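Local structure of amine Dehydrogenase (Pseudomonas putida, 1JMX) at residues Leu309-Gly312 and Leu318-Phe321; Asn292-Tyr297 and Leu326-Asn331; Asp158-Val163 and Ile168-Val173; Gly103-Ala108 and Pro140-Pro145. The protein probably serves as the beta-propeller subunit of a quinohemoprotein amine dehydrogenase, an enzyme that oxidises primary amines and passes the electrons on through heme c. All coordinates share one frame; numbering follows the deposited sequence.

Contact 1. Residues Leu309-Gly312 and Leu318-Phe321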
loop_
_atom_site.group_PDB
_atom_site.type_symbol
_atom_site.label_atom_id
_atom_site.label_comp_id
_atom_site.label_asym_id
_atom_site.label_seq_id
_atom_site.Cartn_x
_atom_site.Cartn_y
_atom_site.Cartn_z
ATOM N N LEU B 309 -10.583 -17.844 -28.310
ATOM C CA LEU B 309 -10.317 -16.678 -27.491
ATOM C C LEU B 309 -9.389 -17.182 -26.402
ATOM O O LEU B 309 -9.756 -18.053 -25.614
ATOM C CB LEU B 309 -11.612 -16.166 -26.852
ATOM C CG LEU B 309 -11.790 -14.680 -26.515
ATOM C CD1 LEU B 309 -13.008 -14.520 -25.620
ATOM C CD2 LEU B 309 -10.573 -14.113 -25.838
ATOM N N TYR B 310 -8.162 -16.689 -26.412
ATOM C CA TYR B 310 -7.188 -17.075 -25.412
ATOM C C TYR B 310 -7.156 -16.031 -24.310
ATOM O O TYR B 310 -7.349 -14.844 -24.562
ATOM C CB TYR B 310 -5.792 -17.194 -26.035
ATOM C CG TYR B 310 -5.655 -18.290 -27.069
ATOM C CD1 TYR B 310 -5.933 -18.041 -28.416
ATOM C CD2 TYR B 310 -5.252 -19.573 -26.705
ATOM C CE1 TYR B 310 -5.811 -19.037 -29.371
ATOM C CE2 TYR B 310 -5.127 -20.578 -27.652
ATOM C CZ TYR B 310 -5.409 -20.302 -28.987
ATOM O OH TYR B 310 -5.286 -21.287 -29.939
ATOM N N LEU B 311 -6.948 -16.490 -23.082
ATOM C CA LEU B 311 -6.850 -15.602 -21.933
ATOM C C LEU B 311 -5.467 -15.828 -21.328
ATOM O O LEU B 311 -5.136 -16.941 -20.929
ATOM C CB LEU B 311 -7.945 -15.900 -20.907
ATOM C CG LEU B 311 -9.406 -15.768 -21.355
ATOM C CD1 LEU B 311 -10.298 -15.869 -20.124
ATOM C CD2 LEU B 311 -9.653 -14.446 -22.064
ATOM N N GLY B 312 -4.655 -14.777 -21.300
ATOM C CA GLY B 312 -3.311 -14.886 -20.766
ATOM C C GLY B 312 -3.003 -13.902 -19.664
ATOM O O GLY B 312 -3.890 -13.220 -19.168
ATOM N N LEU B 318 -2.853 -20.612 -20.111
ATOM C CA LEU B 318 -3.707 -19.934 -21.078
ATOM C C LEU B 318 -5.062 -20.633 -21.031
ATOM O O LEU B 318 -5.133 -21.860 -21.046
ATOM C CB LEU B 318 -3.188 -20.083 -22.516
ATOM C CG LEU B 318 -1.893 -19.490 -23.074
ATOM C CD1 LEU B 318 -1.831 -18.002 -22.812
ATOM C CD2 LEU B 318 -0.723 -20.207 -22.474
ATOM N N ALA B 319 -6.133 -19.862 -20.931
ATOM C CA ALA B 319 -7.456 -20.458 -20.951
ATOM C C ALA B 319 -7.894 -20.328 -22.405
ATOM O O ALA B 319 -7.641 -19.304 -23.037
ATOM C CB ALA B 319 -8.411 -19.699 -20.032
ATOM N N VAL B 320 -8.452 -21.391 -22.971
ATOM C CA VAL B 320 -8.920 -21.343 -24.353
ATOM C C VAL B 320 -10.436 -21.386 -24.291
ATOM O O VAL B 320 -11.010 -22.298 -23.708
ATOM C CB VAL B 320 -8.406 -22.523 -25.209
ATOM C CG1 VAL B 320 -8.841 -22.337 -26.656
ATOM C CG2 VAL B 320 -6.894 -22.615 -25.132
ATOM N N PHE B 321 -11.068 -20.376 -24.875
ATOM C CA PHE B 321 -12.512 -20.254 -24.891
ATOM C C PHE B 321 -13.115 -20.315 -26.279
ATOM O O PHE B 321 -12.466 -20.001 -27.279
ATOM C CB PHE B 321 -12.937 -18.919 -24.277
ATOM C CG PHE B 321 -13.093 -18.951 -22.794
ATOM C CD1 PHE B 321 -11.984 -19.045 -21.964
ATOM C CD2 PHE B 321 -14.362 -18.871 -22.219
ATOM C CE1 PHE B 321 -12.135 -19.060 -20.578
ATOM C CE2 PHE B 321 -14.523 -18.886 -20.830
ATOM C CZ PHE B 321 -13.410 -18.980 -20.013
#
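A beta hairpin at the middle of a four-stranded antiparallel sheet joins Leu-309 to Phe-321, Tyr-310 to Val-320 and Leu-311 to Ala-319. The two outer pairs are hydrogen-bonded: Phe-321 N reaches Leu-309 O at 2.8 Å and is answered by Leu-309 N to Phe-321 O, while Leu-311 N to Ala-319 O (2.9 Å) has its return from Ala-319 N to Leu-311 O. Between them Tyr-310 and Val-320 form the non-hydrogen-bonded pair, where Tyr-310 CA makes a CA-H...O contact of 3.3 Å with Ala-319 O.

Side chains divide between two faces. On that of Leu-309, Leu-311, Ala-319 and Phe-321, Leu-311 CD1 comes within 3.7 Å of Phe-321 CE1, the two side chains meeting at a slant, and Leu-311 CB lies 3.9 Å from Ala-319 CB. Both leucines and the phenylalanine pack on Leu-277 of strand 276-281. On the reverse face Tyr-310 and Val-320 run side by side; chi1 of -65° puts CG of the tyrosine beside the backbone N, and Tyr-310 CE2 comes 3.7 Å from Val-320 CG2, while its hydroxyl bonds to Asp-31. A four-stranded antiparallel sheet with Leu-277 of the preceding sheet against one face and Val-28 and Asp-31 against the other fits a blade of a beta-propeller.

Contact 2. Residues Asn292-Tyr297 and Leu326-Asn331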
loop_
_atom_site.group_PDB
_atom_site.type_symbol
_atom_site.label_atom_id
_atom_site.label_comp_id
_atom_site.label_asym_id
_atom_site.label_seq_id
_atom_site.Cartn_x
_atom_site.Cartn_y
_atom_site.Cartn_z
ATOM N N ASN B 292 -17.639 -17.003 -15.832
ATOM C CA ASN B 292 -16.787 -16.986 -14.642
ATOM C C ASN B 292 -15.468 -17.670 -14.967
ATOM O O ASN B 292 -15.435 -18.655 -15.704
ATOM C CB ASN B 292 -17.471 -17.684 -13.464
ATOM C CG ASN B 292 -18.704 -16.948 -12.999
ATOM O OD1 ASN B 292 -18.759 -15.711 -13.030
ATOM N ND2 ASN B 292 -19.714 -17.699 -12.585
ATOM N N LEU B 293 -14.383 -17.134 -14.420
ATOM C CA LEU B 293 -13.044 -17.660 -14.666
ATOM C C LEU B 293 -12.494 -18.462 -13.494
ATOM O O LEU B 293 -12.985 -18.366 -12.373
ATOM C CB LEU B 293 -12.100 -16.496 -14.975
ATOM C CG LEU B 293 -12.573 -15.522 -16.053
ATOM C CD1 LEU B 293 -11.695 -14.308 -16.089
ATOM C CD2 LEU B 293 -12.576 -16.220 -17.393
ATOM N N ASP B 294 -11.465 -19.258 -13.770
ATOM C CA ASP B 294 -10.815 -20.068 -12.744
ATOM C C ASP B 294 -9.984 -19.162 -11.836
ATOM O O ASP B 294 -9.648 -19.533 -10.715
ATOM C CB ASP B 294 -9.921 -21.128 -13.388
ATOM C CG ASP B 294 -10.712 -22.225 -14.101
ATOM O OD1 ASP B 294 -11.958 -22.136 -14.223
ATOM O OD2 ASP B 294 -10.068 -23.193 -14.552
ATOM N N HIS B 295 -9.632 -17.990 -12.360
ATOM C CA HIS B 295 -8.867 -16.976 -11.642
ATOM C C HIS B 295 -8.795 -15.730 -12.519
ATOM O O HIS B 295 -9.304 -15.728 -13.643
ATOM C CB HIS B 295 -7.459 -17.476 -11.253
ATOM C CG HIS B 295 -6.604 -17.887 -12.415
ATOM N ND1 HIS B 295 -5.921 -16.980 -13.196
ATOM C CD2 HIS B 295 -6.297 -19.111 -12.908
ATOM C CE1 HIS B 295 -5.230 -17.624 -14.117
ATOM N NE2 HIS B 295 -5.442 -18.918 -13.965
ATOM N N THR B 296 -8.209 -14.661 -11.993
ATOM C CA THR B 296 -8.083 -13.422 -12.748
ATOM C C THR B 296 -7.174 -13.616 -13.952
ATOM O O THR B 296 -6.171 -14.324 -13.873
ATOM C CB THR B 296 -7.503 -12.289 -11.877
ATOM O OG1 THR B 296 -8.385 -12.040 -10.789
ATOM C CG2 THR B 296 -7.350 -11.006 -12.664
ATOM N N TYR B 297 -7.589 -13.051 -15.080
ATOM C CA TYR B 297 -6.811 -13.082 -16.312
ATOM C C TYR B 297 -6.719 -11.622 -16.754
ATOM O O TYR B 297 -7.648 -10.847 -16.529
ATOM C CB TYR B 297 -7.493 -13.927 -17.391
ATOM C CG TYR B 297 -7.376 -15.425 -17.193
ATOM C CD1 TYR B 297 -8.404 -16.148 -16.589
ATOM C CD2 TYR B 297 -6.247 -16.123 -17.626
ATOM C CE1 TYR B 297 -8.313 -17.526 -16.417
ATOM C CE2 TYR B 297 -6.147 -17.502 -17.464
ATOM C CZ TYR B 297 -7.184 -18.196 -16.853
ATOM O OH TYR B 297 -7.081 -19.555 -16.645
ATOM N N LEU B 326 -19.002 -18.978 -25.145
ATOM C CA LEU B 326 -18.332 -18.321 -24.008
ATOM C C LEU B 326 -17.934 -19.321 -22.912
ATOM O O LEU B 326 -18.040 -19.037 -21.713
ATOM C CB LEU B 326 -19.172 -17.177 -23.409
ATOM C CG LEU B 326 -18.632 -15.741 -23.559
ATOM C CD1 LEU B 326 -19.051 -14.890 -22.368
ATOM C CD2 LEU B 326 -17.122 -15.749 -23.664
ATOM N N GLU B 327 -17.468 -20.492 -23.331
ATOM C CA GLU B 327 -17.056 -21.503 -22.381
ATOM C C GLU B 327 -15.657 -22.019 -22.621
ATOM O O GLU B 327 -15.239 -22.220 -23.759
ATOM C CB GLU B 327 -18.047 -22.652 -22.352
ATOM C CG GLU B 327 -19.366 -22.260 -21.686
ATOM C CD GLU B 327 -20.313 -23.425 -21.504
ATOM O OE1 GLU B 327 -21.419 -23.209 -20.951
ATOM O OE2 GLU B 327 -19.946 -24.552 -21.910
ATOM N N LYS B 328 -14.944 -22.240 -21.521
ATOM C CA LYS B 328 -13.581 -22.717 -21.574
ATOM C C LYS B 328 -13.504 -24.117 -22.150
ATOM O O LYS B 328 -14.094 -25.055 -21.616
ATOM C CB LYS B 328 -12.949 -22.693 -20.187
ATOM C CG LYS B 328 -11.430 -22.772 -20.220
ATOM C CD LYS B 328 -10.849 -23.018 -18.855
ATOM C CE LYS B 328 -11.214 -24.400 -18.374
ATOM N NZ LYS B 328 -10.618 -24.684 -17.045
ATOM N N VAL B 329 -12.803 -24.225 -23.275
ATOM C CA VAL B 329 -12.585 -25.483 -23.979
ATOM C C VAL B 329 -11.420 -26.229 -23.336
ATOM O O VAL B 329 -11.502 -27.440 -23.121
ATOM C CB VAL B 329 -12.291 -25.241 -25.490
ATOM C CG1 VAL B 329 -11.966 -26.555 -26.192
ATOM C CG2 VAL B 329 -13.489 -24.567 -26.158
ATOM N N LYS B 330 -10.334 -25.516 -23.039
ATOM C CA LYS B 330 -9.180 -26.145 -22.401
ATOM C C LYS B 330 -8.191 -25.145 -21.837
ATOM O O LYS B 330 -8.429 -23.945 -21.877
ATOM C CB LYS B 330 -8.469 -27.116 -23.354
ATOM C CG LYS B 330 -7.959 -26.506 -24.638
ATOM C CD LYS B 330 -7.290 -27.558 -25.516
ATOM C CE LYS B 330 -5.994 -28.070 -24.883
ATOM N NZ LYS B 330 -5.139 -28.856 -25.845
ATOM N N ASN B 331 -7.111 -25.660 -21.258
ATOM C CA ASN B 331 -6.063 -24.834 -20.681
ATOM C C ASN B 331 -4.724 -25.310 -21.183
ATOM O O ASN B 331 -4.461 -26.515 -21.226
ATOM C CB ASN B 331 -6.044 -24.931 -19.149
ATOM C CG ASN B 331 -7.227 -24.265 -18.514
ATOM O OD1 ASN B 331 -8.206 -24.923 -18.160
ATOM N ND2 ASN B 331 -7.157 -22.946 -18.375
HETATM O O HOH W 1 -8.944 -21.293 -16.964
#
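Asp-294 and Lys-328 meet in a salt bridge, OD2 to NZ at 3.0 Å, their side chains crossing at about a right angle. The ammonium comes to the syn side of OD2 but lies 28° out of the carboxylate plane. The same NZ donates to Asn-331 OD1 at 2.7 Å, in the plane of that amide and on a lone pair, so two oxygens grip the lysine tip; a bend at chi3 (68°) in an otherwise extended chain carries it there.

With OD1 so engaged, the other end of the amide is turned to a water, which accepts from Asn-331 ND2 at 2.8 Å and donates to Tyr-297 OH at 2.6 Å. The water thus spans the 3.8 Å between Tyr-297 OH and Asn-331 ND2. Lys-328 and Asn-331 flank a classic beta bulge, in which Val-329 and Lys-330 both face Val-320, on the outermost strand of a propeller blade; Asp-294 and Tyr-297 belong to the loop entering that blade.

Further out, Asp-317 takes hydrogen bonds with both Tyr-297 OH and His-295 NE2, while His-295 CE1 sits 3.4 Å above the plane of the Tyr-297 ring, near its rim. The far side of this loop, at His-295 and Thr-296, touches another protein chain.

Contact 3. Residues Asp158-Val163 and Ile168-Val173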
loop_
_atom_site.group_PDB
_atom_site.type_symbol
_atom_site.label_atom_id
_atom_site.label_comp_id
_atom_site.label_asym_id
_atom_site.label_seq_id
_atom_site.Cartn_x
_atom_site.Cartn_y
_atom_site.Cartn_z
ATOM N N ASP B 158 1.891 3.672 -42.993
ATOM C CA ASP B 158 2.571 4.743 -43.701
ATOM C C ASP B 158 3.773 5.285 -42.926
ATOM O O ASP B 158 4.177 6.434 -43.117
ATOM C CB ASP B 158 1.585 5.865 -44.007
ATOM C CG ASP B 158 1.169 6.635 -42.772
ATOM O OD1 ASP B 158 1.293 6.117 -41.645
ATOM O OD2 ASP B 158 0.728 7.783 -42.931
ATOM N N GLY B 159 4.306 4.472 -42.018
ATOM C CA GLY B 159 5.455 4.882 -41.231
ATOM C C GLY B 159 5.202 5.813 -40.055
ATOM O O GLY B 159 6.130 6.076 -39.292
ATOM N N SER B 160 3.989 6.352 -39.931
ATOM C CA SER B 160 3.641 7.246 -38.818
ATOM C C SER B 160 3.588 6.499 -37.487
ATOM O O SER B 160 3.240 5.326 -37.437
ATOM C CB SER B 160 2.295 7.933 -39.064
ATOM O OG SER B 160 2.427 8.939 -40.046
ATOM N N LEU B 161 3.903 7.195 -36.406
ATOM C CA LEU B 161 3.913 6.573 -35.093
ATOM C C LEU B 161 2.813 7.135 -34.205
ATOM O O LEU B 161 2.784 8.328 -33.907
ATOM C CB LEU B 161 5.282 6.784 -34.430
ATOM C CG LEU B 161 5.683 5.938 -33.221
ATOM C CD1 LEU B 161 5.903 4.501 -33.658
ATOM C CD2 LEU B 161 6.954 6.505 -32.601
ATOM N N TYR B 162 1.871 6.275 -33.835
ATOM C CA TYR B 162 0.784 6.668 -32.949
ATOM C C TYR B 162 1.260 6.446 -31.531
ATOM O O TYR B 162 1.650 5.344 -31.156
ATOM C CB TYR B 162 -0.490 5.892 -33.276
ATOM C CG TYR B 162 -1.126 6.440 -34.525
ATOM C CD1 TYR B 162 -0.923 5.828 -35.765
ATOM C CD2 TYR B 162 -1.867 7.624 -34.482
ATOM C CE1 TYR B 162 -1.434 6.383 -36.930
ATOM C CE2 TYR B 162 -2.382 8.184 -35.638
ATOM C CZ TYR B 162 -2.165 7.562 -36.857
ATOM O OH TYR B 162 -2.684 8.117 -37.997
ATOM N N VAL B 163 1.309 7.540 -30.786
ATOM C CA VAL B 163 1.803 7.551 -29.419
ATOM C C VAL B 163 0.725 7.823 -28.381
ATOM O O VAL B 163 0.074 8.862 -28.405
ATOM C CB VAL B 163 2.904 8.638 -29.274
ATOM C CG1 VAL B 163 3.407 8.708 -27.854
ATOM C CG2 VAL B 163 4.047 8.363 -30.243
ATOM N N ILE B 168 -3.512 11.039 -27.614
ATOM C CA ILE B 168 -2.898 10.137 -28.577
ATOM C C ILE B 168 -2.302 11.065 -29.636
ATOM O O ILE B 168 -2.977 11.980 -30.119
ATOM C CB ILE B 168 -3.922 9.181 -29.237
ATOM C CG1 ILE B 168 -4.694 8.414 -28.164
ATOM C CG2 ILE B 168 -3.214 8.199 -30.178
ATOM C CD1 ILE B 168 -3.834 7.621 -27.237
ATOM N N TYR B 169 -1.024 10.862 -29.941
ATOM C CA TYR B 169 -0.316 11.670 -30.917
ATOM C C TYR B 169 0.032 10.888 -32.168
ATOM O O TYR B 169 0.109 9.668 -32.155
ATOM C CB TYR B 169 0.981 12.206 -30.321
ATOM C CG TYR B 169 0.827 12.828 -28.967
ATOM C CD1 TYR B 169 1.345 12.201 -27.839
ATOM C CD2 TYR B 169 0.182 14.052 -28.810
ATOM C CE1 TYR B 169 1.231 12.775 -26.593
ATOM C CE2 TYR B 169 0.060 14.637 -27.561
ATOM C CZ TYR B 169 0.589 13.993 -26.460
ATOM O OH TYR B 169 0.495 14.567 -25.220
ATOM N N LYS B 170 0.215 11.622 -33.258
ATOM C CA LYS B 170 0.600 11.054 -34.535
ATOM C C LYS B 170 1.965 11.687 -34.742
ATOM O O LYS B 170 2.084 12.902 -34.861
ATOM C CB LYS B 170 -0.372 11.489 -35.618
ATOM C CG LYS B 170 -0.083 10.892 -36.976
ATOM C CD LYS B 170 -1.078 11.416 -37.992
ATOM C CE LYS B 170 -0.727 10.947 -39.383
ATOM N NZ LYS B 170 -0.688 9.461 -39.427
ATOM N N MET B 171 2.999 10.863 -34.774
ATOM C CA MET B 171 4.350 11.386 -34.889
ATOM C C MET B 171 5.146 10.968 -36.113
ATOM O O MET B 171 5.096 9.820 -36.546
ATOM C CB MET B 171 5.126 11.040 -33.615
ATOM C CG MET B 171 6.562 11.506 -33.584
ATOM S SD MET B 171 7.303 11.074 -32.026
ATOM C CE MET B 171 8.395 12.430 -31.808
ATOM N N ASP B 172 5.865 11.945 -36.665
ATOM C CA ASP B 172 6.735 11.755 -37.814
ATOM C C ASP B 172 8.072 11.321 -37.219
ATOM O O ASP B 172 8.706 12.094 -36.510
ATOM C CB ASP B 172 6.909 13.084 -38.548
ATOM C CG ASP B 172 7.663 12.942 -39.856
ATOM O OD1 ASP B 172 7.343 13.687 -40.803
ATOM O OD2 ASP B 172 8.576 12.105 -39.957
ATOM N N VAL B 173 8.508 10.101 -37.528
ATOM C CA VAL B 173 9.765 9.586 -36.991
ATOM C C VAL B 173 11.035 10.154 -37.625
ATOM O O VAL B 173 12.132 9.839 -37.181
ATOM C CB VAL B 173 9.814 8.023 -36.980
ATOM C CG1 VAL B 173 8.668 7.468 -36.177
ATOM C CG2 VAL B 173 9.789 7.458 -38.376
#
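Tyr-162 and Lys-170 lie side by side on one face of a beta hairpin and point the same way. The lysine stays extended as far as CE, its CG 3.8 Å from Tyr-162 CE2, and then bends at chi4 (58°), which brings NZ round to donate to Tyr-162 OH at 2.8 Å. The aliphatic part therefore runs alongside the ring, and the ammonium lies obliquely to it. From the opposite direction comes Asp-158, whose OD2 stays 4.1 Å from Lys-170 NZ, beyond salt-bridge range yet near enough that some electrostatic attraction is likely. Its OD1 takes the backbone N of Ser-160, closing an Asx turn that leads the chain into the strand.

On the other face carbon atoms meet. Leu-161 and Val-173, which lies just past the strand, cross at about a right angle, with Leu-161 CB 3.9 Å from Val-173 CG1, while Val-163 meets Tyr-169 at a slant, CG1 to CD1 at 4.1 Å. Between the faces, Leu-161 with Met-171 and Val-163 with Tyr-169 form hydrogen-bonded antiparallel backbone pairs; the bond from Met-171 N to Leu-161 O measures 2.7 Å.

Strands 161-164 and 168-171 form the middle of a four-stranded blade, with strand 153-155 beyond the first and strand 178-182 beyond the second. From the latter Tyr-178 meets the Tyr-169 ring edge-to-face, and Tyr-107 of strand 105-115, in the adjoining sheet, packs on Leu-161 and Val-173.

Contact 4. Residues Gly103-Ala108 and Pro140-Pro145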
loop_
_atom_site.group_PDB
_atom_site.type_symbol
_atom_site.label_atom_id
_atom_site.label_comp_id
_atom_site.label_asym_id
_atom_site.label_seq_id
_atom_site.Cartn_x
_atom_site.Cartn_y
_atom_site.Cartn_z
ATOM N N GLY B 103 10.284 -3.126 -40.655
ATOM C CA GLY B 103 11.111 -3.818 -39.677
ATOM C C GLY B 103 12.571 -3.406 -39.607
ATOM O O GLY B 103 13.398 -4.161 -39.101
ATOM N N LYS B 104 12.886 -2.205 -40.088
ATOM C CA LYS B 104 14.259 -1.707 -40.096
ATOM C C LYS B 104 14.639 -0.842 -38.904
ATOM O O LYS B 104 15.819 -0.630 -38.644
ATOM C CB LYS B 104 14.546 -0.974 -41.412
ATOM C CG LYS B 104 14.677 -1.924 -42.611
ATOM C CD LYS B 104 14.532 -1.196 -43.948
ATOM C CE LYS B 104 15.548 -0.072 -44.084
ATOM N NZ LYS B 104 15.223 0.824 -45.228
ATOM N N GLU B 105 13.651 -0.314 -38.196
ATOM C CA GLU B 105 13.925 0.508 -37.023
ATOM C C GLU B 105 13.002 0.122 -35.882
ATOM O O GLU B 105 11.922 -0.428 -36.097
ATOM C CB GLU B 105 13.712 1.993 -37.305
ATOM C CG GLU B 105 14.318 2.504 -38.575
ATOM C CD GLU B 105 14.375 4.014 -38.616
ATOM O OE1 GLU B 105 13.313 4.679 -38.542
ATOM O OE2 GLU B 105 15.506 4.530 -38.709
ATOM N N VAL B 106 13.453 0.419 -34.669
ATOM C CA VAL B 106 12.695 0.169 -33.456
ATOM C C VAL B 106 12.698 1.501 -32.705
ATOM O O VAL B 106 13.730 2.160 -32.598
ATOM C CB VAL B 106 13.336 -0.948 -32.570
ATOM C CG1 VAL B 106 12.564 -1.100 -31.259
ATOM C CG2 VAL B 106 13.344 -2.282 -33.313
ATOM N N TYR B 107 11.522 1.920 -32.260
ATOM C CA TYR B 107 11.370 3.166 -31.532
ATOM C C TYR B 107 11.070 2.846 -30.070
ATOM O O TYR B 107 10.472 1.826 -29.756
ATOM C CB TYR B 107 10.232 3.992 -32.136
ATOM C CG TYR B 107 10.228 3.996 -33.646
ATOM C CD1 TYR B 107 9.340 3.192 -34.362
ATOM C CD2 TYR B 107 11.155 4.757 -34.360
ATOM C CE1 TYR B 107 9.382 3.136 -35.744
ATOM C CE2 TYR B 107 11.202 4.712 -35.741
ATOM C CZ TYR B 107 10.317 3.896 -36.428
ATOM O OH TYR B 107 10.395 3.825 -37.795
ATOM N N ALA B 108 11.509 3.719 -29.178
ATOM C CA ALA B 108 11.275 3.519 -27.761
ATOM C C ALA B 108 11.335 4.856 -27.058
ATOM O O ALA B 108 12.257 5.631 -27.297
ATOM C CB ALA B 108 12.332 2.585 -27.188
ATOM N N PRO B 140 21.324 4.717 -30.278
ATOM C CA PRO B 140 20.466 5.708 -30.936
ATOM C C PRO B 140 21.024 6.270 -32.243
ATOM O O PRO B 140 22.173 6.726 -32.296
ATOM C CB PRO B 140 20.342 6.804 -29.877
ATOM C CG PRO B 140 20.405 6.053 -28.611
ATOM C CD PRO B 140 21.524 5.071 -28.859
ATOM N N VAL B 141 20.229 6.170 -33.308
ATOM C CA VAL B 141 20.622 6.710 -34.605
ATOM C C VAL B 141 19.883 8.028 -34.820
ATOM O O VAL B 141 20.212 8.800 -35.714
ATOM C CB VAL B 141 20.346 5.729 -35.783
ATOM C CG1 VAL B 141 21.208 4.487 -35.645
ATOM C CG2 VAL B 141 18.864 5.360 -35.865
ATOM N N ARG B 142 18.931 8.309 -33.938
ATOM C CA ARG B 142 18.132 9.524 -34.003
ATOM C C ARG B 142 17.369 9.618 -32.685
ATOM O O ARG B 142 16.972 8.601 -32.139
ATOM C CB ARG B 142 17.132 9.390 -35.149
ATOM C CG ARG B 142 16.803 10.661 -35.894
ATOM C CD ARG B 142 15.760 10.372 -36.977
ATOM N NE ARG B 142 16.102 9.166 -37.708
ATOM C CZ ARG B 142 15.277 8.148 -37.918
ATOM N NH1 ARG B 142 14.035 8.167 -37.469
ATOM N NH2 ARG B 142 15.725 7.070 -38.525
ATOM N N THR B 143 17.234 10.820 -32.138
ATOM C CA THR B 143 16.479 11.006 -30.901
ATOM C C THR B 143 15.742 12.333 -30.906
ATOM O O THR B 143 16.245 13.334 -31.406
ATOM C CB THR B 143 17.321 10.782 -29.571
ATOM O OG1 THR B 143 17.170 11.890 -28.675
ATOM C CG2 THR B 143 18.768 10.532 -29.844
ATOM N N PHE B 144 14.516 12.308 -30.403
ATOM C CA PHE B 144 13.674 13.490 -30.373
ATOM C C PHE B 144 13.076 13.657 -28.993
ATOM O O PHE B 144 13.071 12.720 -28.202
ATOM C CB PHE B 144 12.504 13.332 -31.347
ATOM C CG PHE B 144 12.898 12.903 -32.720
ATOM C CD1 PHE B 144 12.818 11.565 -33.088
ATOM C CD2 PHE B 144 13.310 13.836 -33.662
ATOM C CE1 PHE B 144 13.141 11.162 -34.387
ATOM C CE2 PHE B 144 13.635 13.446 -34.958
ATOM C CZ PHE B 144 13.549 12.106 -35.322
ATOM N N PRO B 145 12.585 14.867 -28.679
ATOM C CA PRO B 145 11.967 15.130 -27.376
ATOM C C PRO B 145 10.550 14.554 -27.345
ATOM O O PRO B 145 9.847 14.548 -28.357
ATOM C CB PRO B 145 11.958 16.658 -27.301
ATOM C CG PRO B 145 11.830 17.062 -28.733
ATOM C CD PRO B 145 12.769 16.119 -29.436
#
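Glu-105 reaches across to Arg-142 from a CB that points toward the opposing segment. With chi1 at -47°, CG stands beside the backbone N, and the chain continues extended to CD, which lies 3.3 Å from Arg-142 NH2. There it splits. OE2 forms the salt bridge, 2.6 Å from Arg-142 NH2 at the edge of the guanidinium group; the N-H...O angle of 128° makes the hydrogen bond within it a weak one despite its short length. At the outer limit of contact, OE2 also comes to 4.5 Å from Val-141 CG2. The second oxygen, OE1, likewise lies in the guanidinium plane at its edge, 3.4 Å from Arg-142 NH2 and 3.7 Å from Arg-142 NH1. Although the side chains cross at about a right angle, their flat ends are only 28° apart in plane.

The two residues are not on adjacent strands. Strand 126-131 runs between 105-115 and 142-145 in this antiparallel propeller sheet, and the ion pair passes over it, both side chains touching Val-129 on the intervening strand. The Arg-142 chain is bent at chi3, and its NH1 makes a weak hydrogen bond to Val-173 O, in the loop that follows strand 168-171. On the glutamate side Glu-105 OE1 lies 3.1 Å from Tyr-107 OH. The same oxygen takes part in a long, weak ion pair with Lys-174.

The four contacts form two clusters on opposite sides of the propeller. Contacts 1 and 2 have centres about 7 Å apart and share a blade: the backbone of Val-320 bonds to Val-329 and Lys-330, and the Phe-321 ring packs on the backbone at Glu-327 and Lys-328. Contacts 3 and 4, with centres about 12 Å apart, belong to successive sheets and touch where the loop residue Val-173 meets Arg-142 and the Phe-144 ring. Between clusters nothing touches, contacts 2 and 4 being furthest apart, about 39 Å between centres. Contact 4 is tied by sequence to the heme c pocket, since its strand 105-115 leads directly into the heme-contacting residues Leu-116 to Tyr-120.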